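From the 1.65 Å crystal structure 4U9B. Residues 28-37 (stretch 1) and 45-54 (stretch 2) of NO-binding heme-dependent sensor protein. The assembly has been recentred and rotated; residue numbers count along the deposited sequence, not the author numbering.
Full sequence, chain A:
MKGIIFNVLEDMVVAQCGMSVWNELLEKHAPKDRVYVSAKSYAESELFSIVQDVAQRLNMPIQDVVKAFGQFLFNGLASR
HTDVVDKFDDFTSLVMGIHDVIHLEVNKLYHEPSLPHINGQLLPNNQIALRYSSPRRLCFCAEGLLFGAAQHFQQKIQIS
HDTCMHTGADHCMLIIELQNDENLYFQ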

# COMPACT_ATOMS: atom_id res chain seq x y z
N LYS A 28 -1.71 21.45 8.43
CA LYS A 28 -1.48 21.97 7.08
C LYS A 28 -2.41 21.37 6.04
O LYS A 28 -2.84 22.06 5.13
N HIS A 29 -2.71 20.08 6.18
CA HIS A 29 -3.29 19.31 5.07
C HIS A 29 -4.67 18.70 5.33
O HIS A 29 -5.30 18.20 4.40
N ALA A 30 -5.14 18.74 6.58
CA ALA A 30 -6.45 18.19 6.91
C ALA A 30 -7.36 19.24 7.55
O ALA A 30 -6.87 20.18 8.17
N PRO A 31 -8.69 19.07 7.42
CA PRO A 31 -9.66 19.96 8.06
C PRO A 31 -9.42 20.08 9.57
O PRO A 31 -8.74 19.25 10.16
N LYS A 32 -9.99 21.12 10.19
CA LYS A 32 -9.73 21.40 11.59
C LYS A 32 -10.26 20.27 12.47
O LYS A 32 -11.33 19.71 12.21
N ASP A 33 -9.45 19.91 13.46
CA ASP A 33 -9.76 18.83 14.41
C ASP A 33 -9.94 17.47 13.74
O ASP A 33 -10.72 16.65 14.19
N ARG A 34 -9.17 17.22 12.68
CA ARG A 34 -9.21 15.94 12.00
C ARG A 34 -8.72 14.81 12.91
O ARG A 34 -7.67 14.92 13.54
N VAL A 35 -9.52 13.76 12.99
CA VAL A 35 -9.12 12.52 13.65
C VAL A 35 -9.47 11.37 12.70
O VAL A 35 -10.60 11.28 12.24
N TYR A 36 -8.49 10.52 12.41
CA TYR A 36 -8.71 9.44 11.46
C TYR A 36 -9.25 8.19 12.13
O TYR A 36 -8.54 7.47 12.83
N VAL A 37 -10.54 7.95 11.92
CA VAL A 37 -11.23 6.76 12.39
C VAL A 37 -11.03 5.63 11.38
O VAL A 37 -11.34 5.79 10.21
N SER A 45 -6.82 12.96 -1.07
CA SER A 45 -5.97 14.14 -1.20
C SER A 45 -5.26 14.46 0.11
O SER A 45 -4.15 14.98 0.11
N GLU A 46 -5.90 14.14 1.24
CA GLU A 46 -5.28 14.38 2.53
C GLU A 46 -4.03 13.51 2.66
O GLU A 46 -2.98 14.00 3.07
N LEU A 47 -4.15 12.24 2.30
CA LEU A 47 -3.01 11.33 2.36
C LEU A 47 -1.89 11.81 1.44
O LEU A 47 -0.74 11.93 1.86
N PHE A 48 -2.24 12.10 0.19
CA PHE A 48 -1.25 12.53 -0.79
C PHE A 48 -0.57 13.84 -0.39
O PHE A 48 0.64 13.99 -0.55
N SER A 49 -1.35 14.78 0.15
CA SER A 49 -0.80 16.06 0.57
C SER A 49 0.22 15.86 1.68
O SER A 49 1.28 16.48 1.67
N ILE A 50 -0.11 15.00 2.64
CA ILE A 50 0.79 14.70 3.73
C ILE A 50 2.08 14.08 3.21
O ILE A 50 3.18 14.52 3.55
N VAL A 51 1.95 13.06 2.37
CA VAL A 51 3.12 12.35 1.86
C VAL A 51 3.93 13.25 0.92
O VAL A 51 5.15 13.15 0.87
N GLN A 52 3.25 14.13 0.18
CA GLN A 52 3.93 15.09 -0.69
C GLN A 52 4.81 16.03 0.13
O GLN A 52 5.93 16.36 -0.28
N ASP A 53 4.29 16.46 1.27
CA ASP A 53 5.01 17.35 2.17
C ASP A 53 6.27 16.66 2.70
O ASP A 53 7.36 17.22 2.64
N VAL A 54 6.10 15.44 3.19
CA VAL A 54 7.22 14.65 3.69
C VAL A 54 8.29 14.49 2.62
O VAL A 54 9.48 14.70 2.88

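The contact is predominantly polar: two buried carboxylates on the helix of stretch 2, Glu-46 and Asp-53, gather a lysine, an arginine, an imidazole N-H and a tyrosine hydroxyl from the helix end and loop of stretch 1. Glu-46 points toward the loop with chi1 m and chi2 t, an extended form that carries its carboxylate to Arg-34. Arg-34 (t, p, p) folds so that its guanidinium edge meets the carboxylate in a two-pronged salt bridge, Arg-34 NH2 to Glu-46 OE2 at 2.8 Å and Arg-34 NE to Glu-46 OE1 at 3.0 Å, both nearly linear. Tyr-36, chi1 m, adds a short hydrogen bond from OH to Glu-46 OE1 (2.5 Å), while Pro-31 CD packs 3.4 Å from Glu-46 OE2.

At the other end, Asp-53 (chi1 t) accepts two hydrogen bonds through OD2: from His-29 NE2 at 2.7 Å, near the imidazole plane, and from Lys-28 NZ at 2.8 Å, the latter a salt bridge. His-29, chi1 m, points toward the helix and lays one ring face over the backbone at Ser-49 O and Ile-50 N; its CB lies 4.0 Å from Ile-50 CG1. Ile-50 (m, t) also reaches Tyr-36, with CD1 4.2 Å from OH. A water donates to His-29 O (2.6 Å) and Ser-49 OG (3.1 Å), bridging the stretches.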

# COMPACT_ATOMS: atom_id res chain seq x y z
CB LYS A 28 -0.03 21.70 6.66
CG LYS A 28 1.01 22.54 7.37
CD LYS A 28 2.40 22.29 6.80
CE LYS A 28 2.55 22.84 5.38
NZ LYS A 28 3.87 22.52 4.78
CB HIS A 29 -2.31 18.21 4.68
CG HIS A 29 -0.94 18.72 4.33
ND1 HIS A 29 -0.71 19.52 3.24
CD2 HIS A 29 0.25 18.56 4.94
CE1 HIS A 29 0.58 19.83 3.19
NE2 HIS A 29 1.18 19.25 4.21
CB ALA A 30 -6.30 16.99 7.83
CB PRO A 31 -11.00 19.29 7.77
CG PRO A 31 -10.78 18.57 6.50
CD PRO A 31 -9.36 18.07 6.56
CB LYS A 32 -10.36 22.74 11.99
CG LYS A 32 -9.81 23.29 13.28
CD LYS A 32 -9.80 24.81 13.30
CE LYS A 32 -11.18 25.38 13.04
NZ LYS A 32 -11.22 26.84 13.29
CB ASP A 33 -11.01 19.18 15.22
CG ASP A 33 -10.79 20.35 16.16
OD1 ASP A 33 -10.12 20.16 17.20
OD2 ASP A 33 -11.29 21.45 15.85
CB ARG A 34 -8.36 15.98 10.72
CG ARG A 34 -8.06 14.61 10.09
CD ARG A 34 -9.32 13.90 9.62
NE ARG A 34 -9.81 14.40 8.33
CZ ARG A 34 -11.01 14.92 8.11
NH1 ARG A 34 -11.91 15.01 9.08
NH2 ARG A 34 -11.33 15.34 6.89
CB VAL A 35 -9.82 12.31 15.00
CG1 VAL A 35 -9.40 10.99 15.63
CG2 VAL A 35 -9.50 13.47 15.94
CB TYR A 36 -7.41 9.14 10.71
CG TYR A 36 -7.02 10.25 9.77
CD1 TYR A 36 -7.79 10.54 8.65
CD2 TYR A 36 -5.89 11.02 10.00
CE1 TYR A 36 -7.44 11.56 7.78
CE2 TYR A 36 -5.53 12.05 9.14
CZ TYR A 36 -6.32 12.31 8.04
OH TYR A 36 -5.98 13.33 7.18
CB VAL A 37 -12.74 7.03 12.59
CG1 VAL A 37 -13.49 5.75 12.94
CG2 VAL A 37 -12.95 8.09 13.66
CB SER A 45 -6.78 15.35 -1.66
OG SER A 45 -7.85 15.62 -0.77
CB GLU A 46 -6.26 14.10 3.68
CG GLU A 46 -7.37 15.13 3.78
CD GLU A 46 -8.35 14.86 4.91
OE1 GLU A 46 -7.93 14.32 5.96
OE2 GLU A 46 -9.54 15.18 4.75
CB LEU A 47 -3.44 9.91 1.97
CG LEU A 47 -2.39 8.81 2.18
CD1 LEU A 47 -2.41 8.32 3.62
CD2 LEU A 47 -2.61 7.66 1.22
CB PHE A 48 -1.89 12.68 -2.18
CG PHE A 48 -2.13 11.37 -2.89
CD1 PHE A 48 -1.08 10.53 -3.20
CD2 PHE A 48 -3.41 11.00 -3.27
CE1 PHE A 48 -1.29 9.34 -3.87
CE2 PHE A 48 -3.64 9.80 -3.93
CZ PHE A 48 -2.57 8.97 -4.23
CB SER A 49 -1.91 17.00 1.04
OG SER A 49 -2.65 17.49 -0.06
CB ILE A 50 0.15 13.76 4.76
CG1 ILE A 50 -0.97 14.49 5.51
CG2 ILE A 50 1.19 13.25 5.77
CD1 ILE A 50 -1.89 13.57 6.29
CB VAL A 51 2.72 11.04 1.14
CG1 VAL A 51 3.94 10.30 0.64
CG2 VAL A 51 1.95 10.14 2.09
CB GLN A 52 2.92 15.90 -1.50
CG GLN A 52 3.57 16.81 -2.56
CD GLN A 52 3.40 16.32 -3.99
OE1 GLN A 52 2.89 15.22 -4.23
NE2 GLN A 52 3.83 17.13 -4.95
CB ASP A 53 4.10 17.77 3.33
CG ASP A 53 4.62 18.98 4.08
OD1 ASP A 53 5.85 19.21 4.08
OD2 ASP A 53 3.79 19.70 4.66
CB VAL A 54 6.76 13.25 4.16
CG1 VAL A 54 7.95 12.36 4.52
CG2 VAL A 54 5.82 13.37 5.35
O HOH W 1 -4.92 18.44 1.80